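Local atomic coordinates of soluble lytic murein transglycosylase (PDB entry 1QSA), a protein that cleaves the glycosidic bonds between N-acetylmuramic acid and N-acetylglucosamine in peptidoglycan, forming a 1,6-anhydro bond in the muramic acid residue. Residues 468-473 and 546-551; 532-537 and 550-555; 575-578 and 584-587; 455-460 and 479-484. One frame throughout, in Å; residues are numbered along the deposited sequence.

Contact 1: 468-473 and 546-551. With SO4 (sulfate ion), chain L.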
loop_
_atom_site.group_PDB
_atom_site.type_symbol
_atom_site.label_atom_id
_atom_site.label_comp_id
_atom_site.label_asym_id
_atom_site.label_seq_id
_atom_site.Cartn_x
_atom_site.Cartn_y
_atom_site.Cartn_z
ATOM N N GLN A 468 -13.826 -9.771 -21.142
ATOM C CA GLN A 468 -13.069 -10.703 -20.293
ATOM C C GLN A 468 -11.721 -10.079 -19.892
ATOM O O GLN A 468 -11.331 -10.132 -18.729
ATOM C CB GLN A 468 -12.814 -12.020 -21.020
ATOM C CG GLN A 468 -12.159 -13.069 -20.113
ATOM C CD GLN A 468 -11.707 -14.296 -20.875
ATOM O OE1 GLN A 468 -12.324 -14.678 -21.867
ATOM N NE2 GLN A 468 -10.626 -14.919 -20.418
ATOM N N SER A 469 -11.032 -9.470 -20.855
ATOM C CA SER A 469 -9.738 -8.831 -20.616
ATOM C C SER A 469 -9.832 -7.758 -19.530
ATOM O O SER A 469 -8.934 -7.623 -18.695
ATOM C CB SER A 469 -9.210 -8.213 -21.923
ATOM O OG SER A 469 -10.048 -7.146 -22.365
ATOM N N TYR A 470 -10.939 -7.028 -19.535
ATOM C CA TYR A 470 -11.164 -5.963 -18.575
ATOM C C TYR A 470 -11.336 -6.510 -17.155
ATOM O O TYR A 470 -10.748 -5.969 -16.211
ATOM C CB TYR A 470 -12.361 -5.113 -19.006
ATOM C CG TYR A 470 -12.681 -4.013 -18.036
ATOM C CD1 TYR A 470 -11.693 -3.101 -17.634
ATOM C CD2 TYR A 470 -13.955 -3.906 -17.471
ATOM C CE1 TYR A 470 -11.967 -2.111 -16.680
ATOM C CE2 TYR A 470 -14.240 -2.923 -16.525
ATOM C CZ TYR A 470 -13.244 -2.034 -16.134
ATOM O OH TYR A 470 -13.528 -1.086 -15.171
ATOM N N ALA A 471 -12.152 -7.557 -17.000
ATOM C CA ALA A 471 -12.345 -8.185 -15.679
ATOM C C ALA A 471 -10.999 -8.699 -15.157
ATOM O O ALA A 471 -10.671 -8.554 -13.974
ATOM C CB ALA A 471 -13.339 -9.325 -15.767
ATOM N N MET A 472 -10.199 -9.267 -16.055
ATOM C CA MET A 472 -8.877 -9.759 -15.697
ATOM C C MET A 472 -7.931 -8.634 -15.272
ATOM O O MET A 472 -7.181 -8.799 -14.311
ATOM C CB MET A 472 -8.294 -10.596 -16.837
ATOM C CG MET A 472 -9.061 -11.900 -16.997
ATOM S SD MET A 472 -8.575 -12.900 -18.404
ATOM C CE MET A 472 -7.106 -13.736 -17.757
ATOM N N ALA A 473 -7.998 -7.490 -15.953
ATOM C CA ALA A 473 -7.169 -6.329 -15.612
ATOM C C ALA A 473 -7.507 -5.858 -14.197
ATOM O O ALA A 473 -6.615 -5.504 -13.427
ATOM C CB ALA A 473 -7.406 -5.185 -16.603
ATOM N N ILE A 546 -13.239 3.919 -18.007
ATOM C CA ILE A 546 -12.653 4.920 -17.119
ATOM C C ILE A 546 -13.602 5.074 -15.927
ATOM O O ILE A 546 -13.178 5.014 -14.771
ATOM C CB ILE A 546 -12.466 6.289 -17.843
ATOM C CG1 ILE A 546 -11.371 6.154 -18.913
ATOM C CG2 ILE A 546 -12.119 7.395 -16.833
ATOM C CD1 ILE A 546 -11.232 7.385 -19.823
ATOM N N PHE A 547 -14.891 5.241 -16.230
ATOM C CA PHE A 547 -15.906 5.400 -15.183
ATOM C C PHE A 547 -16.088 4.152 -14.325
ATOM O O PHE A 547 -16.136 4.251 -13.098
ATOM C CB PHE A 547 -17.263 5.799 -15.783
ATOM C CG PHE A 547 -17.229 7.061 -16.612
ATOM C CD1 PHE A 547 -16.285 8.044 -16.372
ATOM C CD2 PHE A 547 -18.154 7.251 -17.647
ATOM C CE1 PHE A 547 -16.250 9.204 -17.141
ATOM C CE2 PHE A 547 -18.130 8.409 -18.426
ATOM C CZ PHE A 547 -17.177 9.388 -18.171
ATOM N N SER A 548 -16.150 2.973 -14.946
ATOM C CA SER A 548 -16.348 1.759 -14.163
ATOM C C SER A 548 -15.156 1.436 -13.274
ATOM O O SER A 548 -15.332 0.959 -12.158
ATOM C CB SER A 548 -16.701 0.554 -15.047
ATOM O OG SER A 548 -15.719 0.354 -16.039
ATOM N N SER A 549 -13.946 1.720 -13.758
ATOM C CA SER A 549 -12.756 1.457 -12.962
ATOM C C SER A 549 -12.730 2.422 -11.780
ATOM O O SER A 549 -12.474 2.023 -10.660
ATOM C CB SER A 549 -11.479 1.588 -13.808
ATOM O OG SER A 549 -11.482 0.629 -14.866
ATOM N N ALA A 550 -13.004 3.696 -12.045
ATOM C CA ALA A 550 -13.041 4.688 -10.983
ATOM C C ALA A 550 -14.137 4.363 -9.963
ATOM O O ALA A 550 -13.909 4.479 -8.755
ATOM C CB ALA A 550 -13.245 6.084 -11.569
ATOM N N ALA A 551 -15.294 3.920 -10.445
ATOM C CA ALA A 551 -16.419 3.568 -9.571
ATOM C C ALA A 551 -16.105 2.312 -8.740
ATOM O O ALA A 551 -16.468 2.234 -7.567
ATOM C CB ALA A 551 -17.708 3.367 -10.392
HETATM S S SO4 L . -15.169 -10.419 -24.730
HETATM O O1 SO4 L . -15.117 -10.830 -23.316
HETATM O O2 SO4 L . -13.883 -9.821 -25.128
HETATM O O3 SO4 L . -15.436 -11.595 -25.577
HETATM O O4 SO4 L . -16.240 -9.423 -24.923
#
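Tyr-470 reaches out from helix 468-479 and sets its phenol oxygen against two successive serines of helix 545-554. The ring stands off its own helix and bridges the 9.4 Å between the CA atoms of Tyr-470 and Ser-549, the nearest pair. Both serines share hydrogen bonds with the phenol, but they approach it differently. Ser-549 OG lies at the ring edge, in its plane, 2.7 Å from Tyr-470 OH, whereas Ser-548 OG comes in obliquely, 2.8 Å from Tyr-470 OH. First torsions of 56° at Ser-548 and -62° at Ser-549 turn the two successive hydroxyls onto the same phenol oxygen. Each serine hydroxyl is also hydrogen-bonded to a carbonyl one turn back, of Asn-544 and Arg-545 respectively. Leu-534, Val-591 and Asp-595 pack round the tyrosine. At the start of helix 468-479, Gln-468 N donates to O1 of a sulfate ion, 2.7 Å away; the ion, probably from the crystallisation liquor, is well placed to feel the partial positive charge of the helix end. A phenylalanine in place of Tyr-470 would probably leave Ser-548 and Ser-549 without their shared partner across this buried interface. The contact illustrates how helices of the Slt-type, lysozyme-related domain can be tied by one polar bridge: a buried cluster of three hydroxyls, each with two partners, is consistent with fixing the helix that carries Glu-478, the predicted active-site residue, to its neighbour.

Contact 2: 532-537 and 550-555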
loop_
_atom_site.group_PDB
_atom_site.type_symbol
_atom_site.label_atom_id
_atom_site.label_comp_id
_atom_site.label_asym_id
_atom_site.label_seq_id
_atom_site.Cartn_x
_atom_site.Cartn_y
_atom_site.Cartn_z
ATOM N N SER A 532 -19.997 -9.504 -11.423
ATOM C CA SER A 532 -21.351 -8.973 -11.308
ATOM C C SER A 532 -21.320 -7.493 -10.884
ATOM O O SER A 532 -21.919 -6.651 -11.551
ATOM C CB SER A 532 -22.201 -9.799 -10.343
ATOM O OG SER A 532 -22.557 -11.030 -10.949
ATOM N N TYR A 533 -20.549 -7.156 -9.848
ATOM C CA TYR A 533 -20.488 -5.751 -9.428
ATOM C C TYR A 533 -19.830 -4.889 -10.509
ATOM O O TYR A 533 -20.291 -3.778 -10.806
ATOM C CB TYR A 533 -19.740 -5.596 -8.103
ATOM C CG TYR A 533 -19.855 -4.185 -7.546
ATOM C CD1 TYR A 533 -21.094 -3.675 -7.146
ATOM C CD2 TYR A 533 -18.751 -3.331 -7.525
ATOM C CE1 TYR A 533 -21.232 -2.334 -6.750
ATOM C CE2 TYR A 533 -18.882 -1.985 -7.127
ATOM C CZ TYR A 533 -20.120 -1.501 -6.753
ATOM O OH TYR A 533 -20.264 -0.159 -6.440
ATOM N N LEU A 534 -18.771 -5.417 -11.125
ATOM C CA LEU A 534 -18.065 -4.683 -12.179
ATOM C C LEU A 534 -19.010 -4.408 -13.352
ATOM O O LEU A 534 -19.048 -3.292 -13.878
ATOM C CB LEU A 534 -16.839 -5.480 -12.628
ATOM C CG LEU A 534 -15.876 -4.772 -13.599
ATOM C CD1 LEU A 534 -15.320 -3.490 -12.977
ATOM C CD2 LEU A 534 -14.755 -5.727 -13.990
ATOM N N GLN A 535 -19.821 -5.403 -13.714
ATOM C CA GLN A 535 -20.800 -5.239 -14.794
ATOM C C GLN A 535 -21.841 -4.177 -14.396
ATOM O O GLN A 535 -22.257 -3.362 -15.221
ATOM C CB GLN A 535 -21.492 -6.584 -15.087
ATOM C CG GLN A 535 -22.746 -6.488 -15.967
ATOM C CD GLN A 535 -22.509 -5.893 -17.342
ATOM O OE1 GLN A 535 -21.449 -6.062 -17.944
ATOM N NE2 GLN A 535 -23.523 -5.213 -17.860
ATOM N N TYR A 536 -22.219 -4.159 -13.118
ATOM C CA TYR A 536 -23.182 -3.185 -12.616
ATOM C C TYR A 536 -22.671 -1.752 -12.815
ATOM O O TYR A 536 -23.371 -0.931 -13.410
ATOM C CB TYR A 536 -23.496 -3.448 -11.135
ATOM C CG TYR A 536 -24.225 -2.312 -10.435
ATOM C CD1 TYR A 536 -25.501 -1.912 -10.828
ATOM C CD2 TYR A 536 -23.619 -1.627 -9.386
ATOM C CE1 TYR A 536 -26.156 -0.841 -10.178
ATOM C CE2 TYR A 536 -24.258 -0.572 -8.744
ATOM C CZ TYR A 536 -25.517 -0.188 -9.138
ATOM O OH TYR A 536 -26.137 0.841 -8.461
ATOM N N VAL A 537 -21.458 -1.453 -12.351
ATOM C CA VAL A 537 -20.938 -0.090 -12.521
ATOM C C VAL A 537 -20.624 0.218 -13.993
ATOM O O VAL A 537 -20.725 1.363 -14.431
ATOM C CB VAL A 537 -19.738 0.240 -11.572
ATOM C CG1 VAL A 537 -20.207 0.230 -10.107
ATOM C CG2 VAL A 537 -18.591 -0.717 -11.775
ATOM N N ALA A 550 -13.004 3.696 -12.045
ATOM C CA ALA A 550 -13.041 4.688 -10.983
ATOM C C ALA A 550 -14.137 4.363 -9.963
ATOM O O ALA A 550 -13.909 4.479 -8.755
ATOM C CB ALA A 550 -13.245 6.084 -11.569
ATOM N N ALA A 551 -15.294 3.920 -10.445
ATOM C CA ALA A 551 -16.419 3.568 -9.571
ATOM C C ALA A 551 -16.105 2.312 -8.740
ATOM O O ALA A 551 -16.468 2.234 -7.567
ATOM C CB ALA A 551 -17.708 3.367 -10.392
ATOM N N TYR A 552 -15.389 1.350 -9.320
ATOM C CA TYR A 552 -15.048 0.129 -8.590
ATOM C C TYR A 552 -14.119 0.463 -7.422
ATOM O O TYR A 552 -14.290 -0.042 -6.317
ATOM C CB TYR A 552 -14.387 -0.892 -9.530
ATOM C CG TYR A 552 -14.325 -2.308 -8.978
ATOM C CD1 TYR A 552 -13.253 -2.723 -8.174
ATOM C CD2 TYR A 552 -15.348 -3.222 -9.247
ATOM C CE1 TYR A 552 -13.205 -4.019 -7.643
ATOM C CE2 TYR A 552 -15.315 -4.521 -8.718
ATOM C CZ TYR A 552 -14.239 -4.908 -7.915
ATOM O OH TYR A 552 -14.224 -6.174 -7.366
ATOM N N ASN A 553 -13.196 1.390 -7.642
ATOM C CA ASN A 553 -12.234 1.786 -6.606
ATOM C C ASN A 553 -12.759 2.811 -5.579
ATOM O O ASN A 553 -12.554 2.645 -4.371
ATOM C CB ASN A 553 -10.953 2.321 -7.274
ATOM C CG ASN A 553 -9.885 2.740 -6.268
ATOM O OD1 ASN A 553 -9.641 3.918 -6.075
ATOM N ND2 ASN A 553 -9.251 1.767 -5.624
ATOM N N ALA A 554 -13.462 3.833 -6.064
ATOM C CA ALA A 554 -13.950 4.926 -5.224
ATOM C C ALA A 554 -15.450 5.007 -4.974
ATOM O O ALA A 554 -15.894 5.829 -4.165
ATOM C CB ALA A 554 -13.452 6.266 -5.795
ATOM N N GLY A 555 -16.229 4.173 -5.651
ATOM C CA GLY A 555 -17.677 4.193 -5.471
ATOM C C GLY A 555 -18.367 5.036 -6.534
ATOM O O GLY A 555 -17.838 6.062 -6.960
HETATM O O HOH W 1 -17.815 0.711 -5.430
#
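Tyr-552 meets two residues of helix 523-540 through the CD2/CE2 side of its ring. Its CD2 lies 3.7 Å from Leu-534 CD1, whose side chain runs at about a right angle to the tyrosine, and 3.8 Å from Tyr-533 CD2. With CG of Tyr-552 anti to the backbone N (chi1 -165°), the ring is carried toward helix 523-540. The two aromatic rings are oblique, centroids 5.9 Å apart and planes at 54°, with Tyr-552 CE2 at the edge of the Tyr-533 ring and in its plane. Further along, Val-537 CB rests 3.9 Å from Ala-551 CB, where the axes of the two short segments come within 9.7 Å. Tyr-533 is also linked by water to the facing backbone: its OH is 2.8 Å from a water that donates to Ala-551 O at 2.9 Å. In the next shell, Pro-556 packs on both Tyr-533 and Val-537, while Ile-474 supports Leu-534 and Tyr-552 from helix 468-479. Tyr-552 O is hydrogen-bonded to a glycerol, probably from the crystallisation liquor. Since Tyr-552 also touches Glu-478, the predicted catalytic residue, its apolar contacts at CD2 and CE2 and the hydrogen bond from its hydroxyl to Met-495 O are consistent with a fixed tyrosine lining the probable active site.

Contact 3: 575-578 and 584-587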
loop_
_atom_site.group_PDB
_atom_site.type_symbol
_atom_site.label_atom_id
_atom_site.label_comp_id
_atom_site.label_asym_id
_atom_site.label_seq_id
_atom_site.Cartn_x
_atom_site.Cartn_y
_atom_site.Cartn_z
ATOM N N PHE A 575 -9.711 13.868 -18.078
ATOM C CA PHE A 575 -10.565 13.367 -16.996
ATOM C C PHE A 575 -9.767 12.402 -16.084
ATOM O O PHE A 575 -9.801 12.529 -14.871
ATOM C CB PHE A 575 -11.819 12.686 -17.531
ATOM C CG PHE A 575 -12.767 12.267 -16.451
ATOM C CD1 PHE A 575 -13.683 13.172 -15.914
ATOM C CD2 PHE A 575 -12.688 10.990 -15.902
ATOM C CE1 PHE A 575 -14.500 12.797 -14.836
ATOM C CE2 PHE A 575 -13.494 10.608 -14.832
ATOM C CZ PHE A 575 -14.399 11.522 -14.302
ATOM N N VAL A 576 -9.003 11.489 -16.679
ATOM C CA VAL A 576 -8.199 10.552 -15.882
ATOM C C VAL A 576 -7.157 11.300 -15.040
ATOM O O VAL A 576 -7.048 11.088 -13.825
ATOM C CB VAL A 576 -7.458 9.537 -16.793
ATOM C CG1 VAL A 576 -6.428 8.707 -15.974
ATOM C CG2 VAL A 576 -8.461 8.602 -17.450
ATOM N N GLU A 577 -6.429 12.217 -15.675
ATOM C CA GLU A 577 -5.373 12.945 -14.984
ATOM C C GLU A 577 -5.861 13.876 -13.881
ATOM O O GLU A 577 -5.145 14.111 -12.903
ATOM C CB GLU A 577 -4.508 13.727 -15.983
ATOM C CG GLU A 577 -3.214 14.236 -15.355
ATOM C CD GLU A 577 -2.387 13.108 -14.763
ATOM O OE1 GLU A 577 -2.127 12.128 -15.470
ATOM O OE2 GLU A 577 -2.005 13.179 -13.584
ATOM N N SER A 578 -7.076 14.400 -14.036
ATOM C CA SER A 578 -7.643 15.328 -13.064
ATOM C C SER A 578 -8.422 14.679 -11.918
ATOM O O SER A 578 -8.904 15.377 -11.021
ATOM C CB SER A 578 -8.494 16.405 -13.761
ATOM O OG SER A 578 -9.584 15.833 -14.456
ATOM N N THR A 584 -7.093 6.575 -6.794
ATOM C CA THR A 584 -8.019 6.236 -7.880
ATOM C C THR A 584 -7.438 6.601 -9.247
ATOM O O THR A 584 -7.650 5.896 -10.236
ATOM C CB THR A 584 -9.371 6.921 -7.660
ATOM O OG1 THR A 584 -9.821 6.631 -6.325
ATOM C CG2 THR A 584 -10.407 6.406 -8.664
ATOM N N ARG A 585 -6.751 7.736 -9.317
ATOM C CA ARG A 585 -6.123 8.153 -10.571
ATOM C C ARG A 585 -5.107 7.087 -11.008
ATOM O O ARG A 585 -5.092 6.653 -12.166
ATOM C CB ARG A 585 -5.436 9.506 -10.368
ATOM C CG ARG A 585 -4.891 10.115 -11.632
ATOM C CD ARG A 585 -4.411 11.543 -11.377
ATOM N NE ARG A 585 -3.320 11.651 -10.412
ATOM C CZ ARG A 585 -3.406 12.244 -9.219
ATOM N NH1 ARG A 585 -4.543 12.786 -8.809
ATOM N NH2 ARG A 585 -2.345 12.298 -8.427
ATOM N N GLY A 586 -4.276 6.639 -10.067
ATOM C CA GLY A 586 -3.291 5.615 -10.381
ATOM C C GLY A 586 -3.938 4.277 -10.723
ATOM O O GLY A 586 -3.458 3.544 -11.599
ATOM N N TYR A 587 -5.028 3.958 -10.034
ATOM C CA TYR A 587 -5.778 2.718 -10.266
ATOM C C TYR A 587 -6.300 2.682 -11.712
ATOM O O TYR A 587 -6.143 1.680 -12.421
ATOM C CB TYR A 587 -6.950 2.675 -9.278
ATOM C CG TYR A 587 -7.817 1.434 -9.330
ATOM C CD1 TYR A 587 -8.917 1.361 -10.182
ATOM C CD2 TYR A 587 -7.559 0.353 -8.494
ATOM C CE1 TYR A 587 -9.748 0.239 -10.203
ATOM C CE2 TYR A 587 -8.384 -0.781 -8.500
ATOM C CZ TYR A 587 -9.476 -0.827 -9.357
ATOM O OH TYR A 587 -10.322 -1.906 -9.354
#
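Arg-585 lays its aliphatic stem across the carbonyls of Val-576 and Glu-577, and here the packing is tight. Its CG is 3.2 Å from Val-576 O, and its CD is 3.1 Å from Glu-577 O, so that methylene groups rather than N-H groups face both oxygens. The stem is extended as far as CD, with CG anti to the backbone N (chi1 -173°), and then turns at chi3 (62°), which swings the guanidinium away from these carbonyls. The close approach of the backbones, 6.2 Å between the CA atoms of Val-576 and Arg-585, reflects the short connection between two consecutive helices: from helix 572-578 the chain passes soon into the long helix 582-601. The connection itself takes part, since Arg-585 NH1 is hydrogen-bonded to the carbonyl of Ile-579. Much looser is the meeting of charged ends. Glu-577 starts out away from the second helix, and a bend at chi2 brings its carboxylate round to Arg-585. Even so, the salt bridge is long, 3.8 Å between Glu-577 OE2 and Arg-585 NE, and because OE2 sits off the plane of the guanidinium, away from the line of its N-H bonds, the attraction is one of charge alone. The two flat groups are turned 42° apart. Stronger partners hold the carboxylate: Glu-577 OE1 hydrogen-bonds to Tyr-352 OH and forms a salt bridge with Lys-589, and OE2 forms a salt bridge with Arg-293. Through Tyr-352 and Arg-293 the buried glutamate joins this region to earlier helices of the alpha-superhelical chain, while Arg-585 remains partly exposed.

Contact 4: 455-460 and 479-484; sequences DLFKRY and SAWNPK
Phe-457 and Trp-481 point at each other from opposite directions, and their rings meet obliquely, planes at 76° and centroids of the two six-membered rings 5.7 Å apart. Phe-457 lies at the edge of the indole: its CE2 is 3.5 Å from Trp-481 CZ3 and 3.6 Å from Trp-481 CH2, with CZ in the indole plane. First torsions of -80° at Phe-457 and -63° at Trp-481 put each CG opposite its own carbonyl carbon and send the two rings toward each other. The CA atoms of Phe-457 and Trp-481 are 12.7 Å apart, and both side chains bridge the distance. The indole projects from a type I' beta turn, Ser-479 to Asn-482, at the end of helix 468-479. Ala-480 and Trp-481 both have positive phi there, and Asn-482 N bonds to Ser-479 O at 3.1 Å. An Asx turn follows: Asn-482 OD1 accepts from Lys-484 N at 2.9 Å, the donor standing above the carbonyl plane. These turns leave the helix that bears Glu-478, the predicted active-site residue. With an alanine at Phe-457, a gap would probably open beside CZ3 and CH2 of the indole. Other neighbours bound the pair within the Slt domain: Met-472 and Ile-527 pack on Phe-457, Trp-429 and Pro-450 on Trp-481, and the indole NE1 is hydrogen-bonded to the hydroxyl of Tyr-598.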
loop_
_atom_site.group_PDB
_atom_site.type_symbol
_atom_site.label_atom_id
_atom_site.label_comp_id
_atom_site.label_asym_id
_atom_site.label_seq_id
_atom_site.Cartn_x
_atom_site.Cartn_y
_atom_site.Cartn_z
ATOM N N ASP A 455 -10.553 -19.767 -17.942
ATOM C CA ASP A 455 -11.864 -20.393 -18.135
ATOM C C ASP A 455 -12.950 -19.768 -17.262
ATOM O O ASP A 455 -14.058 -19.529 -17.737
ATOM C CB ASP A 455 -11.800 -21.898 -17.863
ATOM C CG ASP A 455 -10.948 -22.644 -18.880
ATOM O OD1 ASP A 455 -10.797 -22.146 -20.018
ATOM O OD2 ASP A 455 -10.425 -23.728 -18.532
ATOM N N LEU A 456 -12.627 -19.464 -16.007
ATOM C CA LEU A 456 -13.611 -18.853 -15.122
ATOM C C LEU A 456 -13.981 -17.448 -15.587
ATOM O O LEU A 456 -15.157 -17.095 -15.593
ATOM C CB LEU A 456 -13.122 -18.818 -13.673
ATOM C CG LEU A 456 -13.133 -20.167 -12.939
ATOM C CD1 LEU A 456 -12.391 -20.054 -11.613
ATOM C CD2 LEU A 456 -14.580 -20.607 -12.721
ATOM N N PHE A 457 -12.989 -16.639 -15.948
ATOM C CA PHE A 457 -13.293 -15.286 -16.424
ATOM C C PHE A 457 -14.108 -15.316 -17.711
ATOM O O PHE A 457 -15.028 -14.521 -17.872
ATOM C CB PHE A 457 -12.028 -14.431 -16.589
ATOM C CG PHE A 457 -11.516 -13.859 -15.290
ATOM C CD1 PHE A 457 -12.173 -12.780 -14.682
ATOM C CD2 PHE A 457 -10.403 -14.404 -14.669
ATOM C CE1 PHE A 457 -11.716 -12.250 -13.456
ATOM C CE2 PHE A 457 -9.939 -13.892 -13.458
ATOM C CZ PHE A 457 -10.599 -12.810 -12.850
ATOM N N LYS A 458 -13.826 -16.280 -18.587
ATOM C CA LYS A 458 -14.571 -16.409 -19.831
ATOM C C LYS A 458 -16.021 -16.738 -19.501
ATOM O O LYS A 458 -16.943 -16.053 -19.946
ATOM C CB LYS A 458 -13.970 -17.510 -20.720
ATOM C CG LYS A 458 -14.678 -17.639 -22.071
ATOM C CD LYS A 458 -14.068 -18.741 -22.919
ATOM C CE LYS A 458 -14.735 -18.813 -24.294
ATOM N NZ LYS A 458 -14.325 -20.053 -25.043
ATOM N N ARG A 459 -16.216 -17.753 -18.664
ATOM C CA ARG A 459 -17.549 -18.178 -18.270
ATOM C C ARG A 459 -18.371 -17.072 -17.613
ATOM O O ARG A 459 -19.542 -16.893 -17.942
ATOM C CB ARG A 459 -17.459 -19.378 -17.321
ATOM C CG ARG A 459 -18.806 -19.939 -16.875
ATOM C CD ARG A 459 -18.657 -20.972 -15.766
ATOM N NE ARG A 459 -17.573 -21.916 -16.028
ATOM C CZ ARG A 459 -17.028 -22.705 -15.104
ATOM N NH1 ARG A 459 -17.477 -22.687 -13.857
ATOM N NH2 ARG A 459 -16.039 -23.526 -15.432
ATOM N N TYR A 460 -17.743 -16.313 -16.714
ATOM C CA TYR A 460 -18.437 -15.255 -15.987
ATOM C C TYR A 460 -18.560 -13.907 -16.673
ATOM O O TYR A 460 -19.120 -12.975 -16.096
ATOM C CB TYR A 460 -17.894 -15.127 -14.561
ATOM C CG TYR A 460 -18.352 -16.271 -13.689
ATOM C CD1 TYR A 460 -19.615 -16.252 -13.108
ATOM C CD2 TYR A 460 -17.555 -17.405 -13.494
ATOM C CE1 TYR A 460 -20.077 -17.329 -12.356
ATOM C CE2 TYR A 460 -18.019 -18.502 -12.739
ATOM C CZ TYR A 460 -19.284 -18.442 -12.178
ATOM O OH TYR A 460 -19.784 -19.482 -11.433
ATOM N N SER A 479 -5.528 -7.865 -6.740
ATOM C CA SER A 479 -4.877 -8.914 -5.950
ATOM C C SER A 479 -3.533 -9.442 -6.421
ATOM O O SER A 479 -2.937 -10.281 -5.725
ATOM C CB SER A 479 -5.817 -10.113 -5.903
ATOM O OG SER A 479 -5.942 -10.658 -7.209
ATOM N N ALA A 480 -3.088 -9.013 -7.600
ATOM C CA ALA A 480 -1.845 -9.527 -8.181
ATOM C C ALA A 480 -1.959 -11.063 -8.269
ATOM O O ALA A 480 -0.980 -11.811 -8.142
ATOM C CB ALA A 480 -0.605 -9.084 -7.385
ATOM N N TRP A 481 -3.189 -11.503 -8.516
ATOM C CA TRP A 481 -3.560 -12.904 -8.668
ATOM C C TRP A 481 -3.514 -13.820 -7.445
ATOM O O TRP A 481 -3.585 -15.035 -7.599
ATOM C CB TRP A 481 -2.831 -13.543 -9.855
ATOM C CG TRP A 481 -3.208 -12.911 -11.179
ATOM C CD1 TRP A 481 -2.370 -12.297 -12.076
ATOM C CD2 TRP A 481 -4.527 -12.811 -11.725
ATOM N NE1 TRP A 481 -3.095 -11.817 -13.142
ATOM C CE2 TRP A 481 -4.420 -12.116 -12.955
ATOM C CE3 TRP A 481 -5.792 -13.242 -11.292
ATOM C CZ2 TRP A 481 -5.532 -11.838 -13.756
ATOM C CZ3 TRP A 481 -6.903 -12.967 -12.087
ATOM C CH2 TRP A 481 -6.761 -12.266 -13.312
ATOM N N ASN A 482 -3.404 -13.263 -6.237
ATOM C CA ASN A 482 -3.435 -14.122 -5.043
ATOM C C ASN A 482 -4.911 -14.191 -4.611
ATOM O O ASN A 482 -5.466 -13.195 -4.145
ATOM C CB ASN A 482 -2.565 -13.520 -3.938
ATOM C CG ASN A 482 -2.652 -14.289 -2.636
ATOM O OD1 ASN A 482 -3.410 -15.247 -2.514
ATOM N ND2 ASN A 482 -1.859 -13.874 -1.659
ATOM N N PRO A 483 -5.562 -15.366 -4.753
ATOM C CA PRO A 483 -6.977 -15.512 -4.377
ATOM C C PRO A 483 -7.278 -15.481 -2.881
ATOM O O PRO A 483 -8.440 -15.377 -2.491
ATOM C CB PRO A 483 -7.356 -16.877 -4.972
ATOM C CG PRO A 483 -6.083 -17.657 -4.876
ATOM C CD PRO A 483 -5.000 -16.644 -5.241
ATOM N N LYS A 484 -6.234 -15.576 -2.060
ATOM C CA LYS A 484 -6.395 -15.620 -0.609
ATOM C C LYS A 484 -6.051 -14.325 0.120
ATOM O O LYS A 484 -6.164 -14.257 1.349
ATOM C CB LYS A 484 -5.535 -16.769 -0.049
ATOM C CG LYS A 484 -5.721 -18.098 -0.788
ATOM C CD LYS A 484 -7.153 -18.595 -0.702
ATOM C CE LYS A 484 -7.369 -19.867 -1.525
ATOM N NZ LYS A 484 -8.789 -20.327 -1.411
#

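Followed from the N terminus, contact 4 opens first, at 455-460, and contact 1 opens at 468-473 before contact 4 closes at 479-484; the two loops therefore cross, and the Met-472 side chain packs on Phe-457 and its carbonyl oxygen on Trp-481. Contact 2 opens at 532-537, inside the span of contact 1, and both end on helix 545-554, sharing Ala-550 and Ala-551. Contact 3 follows in series, closing the short turn between 575-578 and 584-587. It still meets contacts 1 and 2, for Thr-584 reaches Asn-553 and Phe-575 packs on Ile-546 and Phe-547. Helices 454-461, 468-479, 523-540, 545-554, 572-578 and 582-601 are thereby drawn into one bundle.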